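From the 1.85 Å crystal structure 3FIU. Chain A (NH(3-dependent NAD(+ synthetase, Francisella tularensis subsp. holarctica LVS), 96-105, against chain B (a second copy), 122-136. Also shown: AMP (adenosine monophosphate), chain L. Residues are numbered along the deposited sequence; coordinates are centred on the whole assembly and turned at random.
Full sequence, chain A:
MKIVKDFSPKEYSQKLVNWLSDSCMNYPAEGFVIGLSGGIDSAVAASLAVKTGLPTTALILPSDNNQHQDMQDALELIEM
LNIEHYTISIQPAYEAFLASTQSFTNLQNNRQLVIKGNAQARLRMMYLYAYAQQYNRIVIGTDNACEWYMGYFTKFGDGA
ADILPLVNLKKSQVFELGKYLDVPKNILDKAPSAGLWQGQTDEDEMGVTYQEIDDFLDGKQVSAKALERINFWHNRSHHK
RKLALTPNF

Chain A (96-105) AFLASTQSFT
Chain B 122-136: RLRMMYLYAYAQQYN

Chain A enters as a helix through Phe A97 to Ala A99, laid along the long chain B helix that carries Met B126 to Gln B134; the two axes come within 11.4 Å, their N-to-C directions 46° apart. CA atoms pair Thr A101 with Tyr B127 (7.4 Å), Phe A104 with Tyr B131 (7.1 Å) and Thr A105 with Gln B134 (7.2 Å), so both chains advance together.

Phe A97 (chi1 t, chi2 78°) offers a flat apolar ring. Met B126 (m, t, p) sets CE 3.7 Å from the ring centroid, almost on its normal, while Ala B130 CB meets the edge, 4.1 Å from Phe A97 CZ. The phenylalanine turns its own edge to the face of Tyr B127 (chi1 m), centroids 4.5 Å apart and planes at 52°.

At chi1 p the hydroxyl of Ser A100 reaches both its own helix and chain B: OG donates to Phe A97 O at 2.6 Å and lies 2.6 Å from Tyr B127 OH. Thr A101 (p) turns OG1 back to Leu A98 O, 2.8 Å, leaving CG2 3.9 Å from Tyr B127 CE1.

Phe A104 (phi/psi -115/0, chi1 p, chi2 71°), a broad apolar face, receives the edge of Tyr B131 (t), centroids 5.4 Å apart. Phe A104 O accepts from Tyr B135 OH at 2.5 Å. Thr A105 (chi1 -91°) has a hydroxyl able to donate to an amide oxygen: OG1 to Gln B134 OE1, 2.9 Å.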

# COMPACT_ATOMS: atom_id res chain seq x y z
N ALA A 96 11.16 11.56 12.11
CA ALA A 96 10.54 12.76 11.52
C ALA A 96 9.05 12.47 11.34
O ALA A 96 8.17 13.29 11.67
CB ALA A 96 11.20 13.10 10.17
N PHE A 97 8.73 11.28 10.86
CA PHE A 97 7.32 10.96 10.66
C PHE A 97 6.57 10.98 12.00
O PHE A 97 5.56 11.67 12.17
CB PHE A 97 7.15 9.62 9.95
CG PHE A 97 5.71 9.20 9.82
CD1 PHE A 97 4.88 9.77 8.83
CD2 PHE A 97 5.17 8.28 10.72
CE1 PHE A 97 3.52 9.37 8.71
CE2 PHE A 97 3.83 7.89 10.63
CZ PHE A 97 3.00 8.43 9.61
N LEU A 98 7.08 10.22 12.96
CA LEU A 98 6.40 10.10 14.25
C LEU A 98 6.23 11.48 14.93
O LEU A 98 5.12 11.82 15.34
CB LEU A 98 7.16 9.11 15.15
CG LEU A 98 6.57 8.95 16.57
CD1 LEU A 98 5.16 8.35 16.50
CD2 LEU A 98 7.49 8.08 17.43
N ALA A 99 7.31 12.26 15.03
CA ALA A 99 7.21 13.60 15.61
C ALA A 99 6.06 14.39 14.94
O ALA A 99 5.23 14.99 15.61
CB ALA A 99 8.55 14.37 15.47
N SER A 100 5.98 14.31 13.61
CA SER A 100 4.98 15.08 12.87
C SER A 100 3.51 14.68 13.07
O SER A 100 2.61 15.45 12.73
CB SER A 100 5.32 15.08 11.38
OG SER A 100 5.03 13.83 10.80
N THR A 101 3.29 13.48 13.62
CA THR A 101 1.93 13.04 13.95
C THR A 101 1.40 13.51 15.33
O THR A 101 0.29 13.17 15.71
CB THR A 101 1.80 11.50 13.86
OG1 THR A 101 2.57 10.87 14.90
CG2 THR A 101 2.21 10.98 12.48
N GLN A 102 2.22 14.29 16.05
CA GLN A 102 1.93 14.78 17.41
C GLN A 102 0.52 15.28 17.61
O GLN A 102 -0.13 14.93 18.60
CB GLN A 102 2.89 15.93 17.81
CG GLN A 102 2.47 16.68 19.10
CD GLN A 102 2.54 15.81 20.38
OE1 GLN A 102 3.16 14.73 20.40
NE2 GLN A 102 1.90 16.27 21.45
N SER A 103 0.05 16.13 16.69
CA SER A 103 -1.25 16.79 16.86
C SER A 103 -2.42 15.84 17.01
O SER A 103 -3.43 16.22 17.59
CB SER A 103 -1.55 17.75 15.71
OG SER A 103 -1.57 17.09 14.45
N PHE A 104 -2.32 14.64 16.45
CA PHE A 104 -3.46 13.75 16.51
C PHE A 104 -3.25 12.47 17.31
O PHE A 104 -4.19 11.68 17.46
CB PHE A 104 -4.05 13.49 15.11
CG PHE A 104 -3.13 12.76 14.14
CD1 PHE A 104 -2.82 11.40 14.32
CD2 PHE A 104 -2.64 13.42 13.03
CE1 PHE A 104 -2.02 10.72 13.40
CE2 PHE A 104 -1.81 12.75 12.10
CZ PHE A 104 -1.50 11.39 12.30
N THR A 105 -2.05 12.33 17.86
CA THR A 105 -1.43 11.08 18.34
C THR A 105 -1.09 11.24 19.79
O THR A 105 -0.83 12.36 20.23
CB THR A 105 -0.08 10.83 17.57
OG1 THR A 105 -0.32 10.05 16.40
CG2 THR A 105 0.95 10.12 18.43
N ARG B 122 2.99 8.03 -0.94
CA ARG B 122 3.04 6.95 0.04
C ARG B 122 3.14 7.51 1.45
O ARG B 122 2.55 6.97 2.38
CB ARG B 122 4.24 6.03 -0.28
CG ARG B 122 3.92 5.16 -1.51
CD ARG B 122 5.13 4.41 -2.11
NE ARG B 122 4.66 3.77 -3.36
CZ ARG B 122 5.38 3.66 -4.48
NH1 ARG B 122 6.62 4.16 -4.52
NH2 ARG B 122 4.87 3.07 -5.56
N LEU B 123 3.87 8.62 1.60
CA LEU B 123 3.91 9.33 2.90
C LEU B 123 2.50 9.77 3.33
O LEU B 123 2.12 9.61 4.48
CB LEU B 123 4.87 10.52 2.85
CG LEU B 123 6.17 10.67 3.64
CD1 LEU B 123 6.70 9.45 4.41
CD2 LEU B 123 7.22 11.33 2.74
N ARG B 124 1.71 10.29 2.40
CA ARG B 124 0.32 10.67 2.70
C ARG B 124 -0.52 9.45 3.17
O ARG B 124 -1.23 9.55 4.16
CB ARG B 124 -0.30 11.37 1.49
CG ARG B 124 0.28 12.77 1.34
CD ARG B 124 -0.56 13.67 0.36
NE ARG B 124 0.18 14.92 0.13
CZ ARG B 124 0.94 15.18 -0.93
NH1 ARG B 124 1.03 14.32 -1.94
NH2 ARG B 124 1.58 16.33 -1.01
N MET B 125 -0.38 8.32 2.47
CA MET B 125 -0.98 7.05 2.90
C MET B 125 -0.60 6.72 4.36
O MET B 125 -1.43 6.30 5.14
CB MET B 125 -0.56 5.92 1.96
CG MET B 125 -1.06 4.53 2.30
SD MET B 125 -0.10 3.69 3.57
CE MET B 125 1.51 3.41 2.76
N MET B 126 0.67 6.90 4.71
CA MET B 126 1.15 6.62 6.07
C MET B 126 0.45 7.49 7.10
O MET B 126 0.04 6.97 8.15
CB MET B 126 2.66 6.83 6.19
CG MET B 126 3.51 5.71 5.56
SD MET B 126 5.28 5.94 5.77
CE MET B 126 5.41 6.06 7.56
N TYR B 127 0.34 8.80 6.83
CA TYR B 127 -0.41 9.73 7.70
C TYR B 127 -1.86 9.33 7.89
O TYR B 127 -2.34 9.26 9.04
CB TYR B 127 -0.34 11.18 7.16
CG TYR B 127 1.01 11.80 7.46
CD1 TYR B 127 1.32 12.23 8.76
CD2 TYR B 127 1.98 11.89 6.48
CE1 TYR B 127 2.56 12.78 9.05
CE2 TYR B 127 3.22 12.44 6.74
CZ TYR B 127 3.51 12.86 8.05
OH TYR B 127 4.76 13.39 8.29
N LEU B 128 -2.55 9.07 6.78
CA LEU B 128 -3.96 8.66 6.80
C LEU B 128 -4.19 7.37 7.56
O LEU B 128 -5.12 7.29 8.37
CB LEU B 128 -4.50 8.54 5.35
CG LEU B 128 -4.58 9.87 4.59
CD1 LEU B 128 -4.57 9.59 3.07
CD2 LEU B 128 -5.86 10.65 5.02
N TYR B 129 -3.34 6.36 7.36
CA TYR B 129 -3.49 5.07 8.08
C TYR B 129 -3.03 5.18 9.52
O TYR B 129 -3.54 4.46 10.39
CB TYR B 129 -2.79 3.90 7.36
CG TYR B 129 -3.71 3.35 6.31
CD1 TYR B 129 -3.63 3.80 5.00
CD2 TYR B 129 -4.73 2.44 6.65
CE1 TYR B 129 -4.52 3.34 4.03
CE2 TYR B 129 -5.61 1.96 5.69
CZ TYR B 129 -5.50 2.42 4.39
OH TYR B 129 -6.39 1.95 3.44
N ALA B 130 -2.08 6.08 9.80
CA ALA B 130 -1.74 6.35 11.20
C ALA B 130 -2.95 6.88 11.93
O ALA B 130 -3.28 6.39 13.03
CB ALA B 130 -0.56 7.30 11.36
N TYR B 131 -3.62 7.87 11.33
CA TYR B 131 -4.82 8.45 11.94
C TYR B 131 -5.91 7.40 12.07
O TYR B 131 -6.52 7.20 13.14
CB TYR B 131 -5.33 9.67 11.15
CG TYR B 131 -6.48 10.34 11.87
CD1 TYR B 131 -6.26 11.38 12.81
CD2 TYR B 131 -7.78 9.90 11.67
CE1 TYR B 131 -7.35 11.99 13.49
CE2 TYR B 131 -8.88 10.49 12.38
CZ TYR B 131 -8.64 11.52 13.27
OH TYR B 131 -9.70 12.08 13.92
N ALA B 132 -6.15 6.71 10.96
CA ALA B 132 -7.20 5.69 10.89
C ALA B 132 -7.08 4.65 12.00
O ALA B 132 -8.10 4.30 12.64
CB ALA B 132 -7.19 5.00 9.51
N GLN B 133 -5.87 4.16 12.25
CA GLN B 133 -5.65 3.18 13.31
C GLN B 133 -5.84 3.76 14.72
O GLN B 133 -6.38 3.10 15.62
CB GLN B 133 -4.30 2.45 13.15
CG GLN B 133 -4.18 1.26 14.10
CD GLN B 133 -2.96 0.41 13.84
OE1 GLN B 133 -1.98 0.85 13.22
NE2 GLN B 133 -2.99 -0.83 14.32
N GLN B 134 -5.42 5.01 14.93
CA GLN B 134 -5.62 5.66 16.23
C GLN B 134 -7.10 5.86 16.59
O GLN B 134 -7.43 5.86 17.77
CB GLN B 134 -4.96 7.03 16.25
CG GLN B 134 -3.49 7.03 16.03
CD GLN B 134 -2.70 7.36 17.26
OE1 GLN B 134 -1.48 7.54 17.19
NE2 GLN B 134 -3.37 7.45 18.40
N TYR B 135 -7.95 6.09 15.59
CA TYR B 135 -9.35 6.49 15.84
C TYR B 135 -10.35 5.51 15.24
O TYR B 135 -11.56 5.82 15.17
CB TYR B 135 -9.65 7.91 15.34
CG TYR B 135 -8.86 8.94 16.13
CD1 TYR B 135 -9.33 9.40 17.37
CD2 TYR B 135 -7.64 9.39 15.68
CE1 TYR B 135 -8.58 10.34 18.11
CE2 TYR B 135 -6.90 10.34 16.40
CZ TYR B 135 -7.36 10.80 17.61
OH TYR B 135 -6.59 11.70 18.32
N ASN B 136 -9.85 4.34 14.85
CA ASN B 136 -10.70 3.30 14.28
C ASN B 136 -11.56 3.85 13.13
O ASN B 136 -12.80 3.71 13.13
CB ASN B 136 -11.56 2.64 15.39
CG ASN B 136 -12.30 1.38 14.91
OD1 ASN B 136 -13.38 1.06 15.41
ND2 ASN B 136 -11.71 0.66 13.96
P AMP L . -4.57 13.50 -7.30
O1P AMP L . -5.74 12.73 -7.90
O2P AMP L . -3.20 12.86 -7.60
O3P AMP L . -4.57 14.96 -7.57
O5' AMP L . -4.64 13.31 -5.70
C5' AMP L . -4.91 12.00 -5.16
C4' AMP L . -5.40 12.10 -3.72
O4' AMP L . -4.28 12.27 -2.85
C3' AMP L . -6.26 13.33 -3.42
O3' AMP L . -7.61 13.05 -3.78
C2' AMP L . -6.10 13.48 -1.93
O2' AMP L . -6.99 12.56 -1.26
C1' AMP L . -4.65 13.02 -1.70
N9 AMP L . -3.75 14.21 -1.68
C8 AMP L . -2.95 14.68 -2.68
N7 AMP L . -2.29 15.81 -2.29
C5 AMP L . -2.72 16.07 -1.02
C6 AMP L . -2.44 17.10 -0.01
N6 AMP L . -1.57 18.11 -0.27
N1 AMP L . -3.08 16.99 1.18
C2 AMP L . -3.95 16.00 1.48
N3 AMP L . -4.27 15.01 0.62
C4 AMP L . -3.67 15.01 -0.62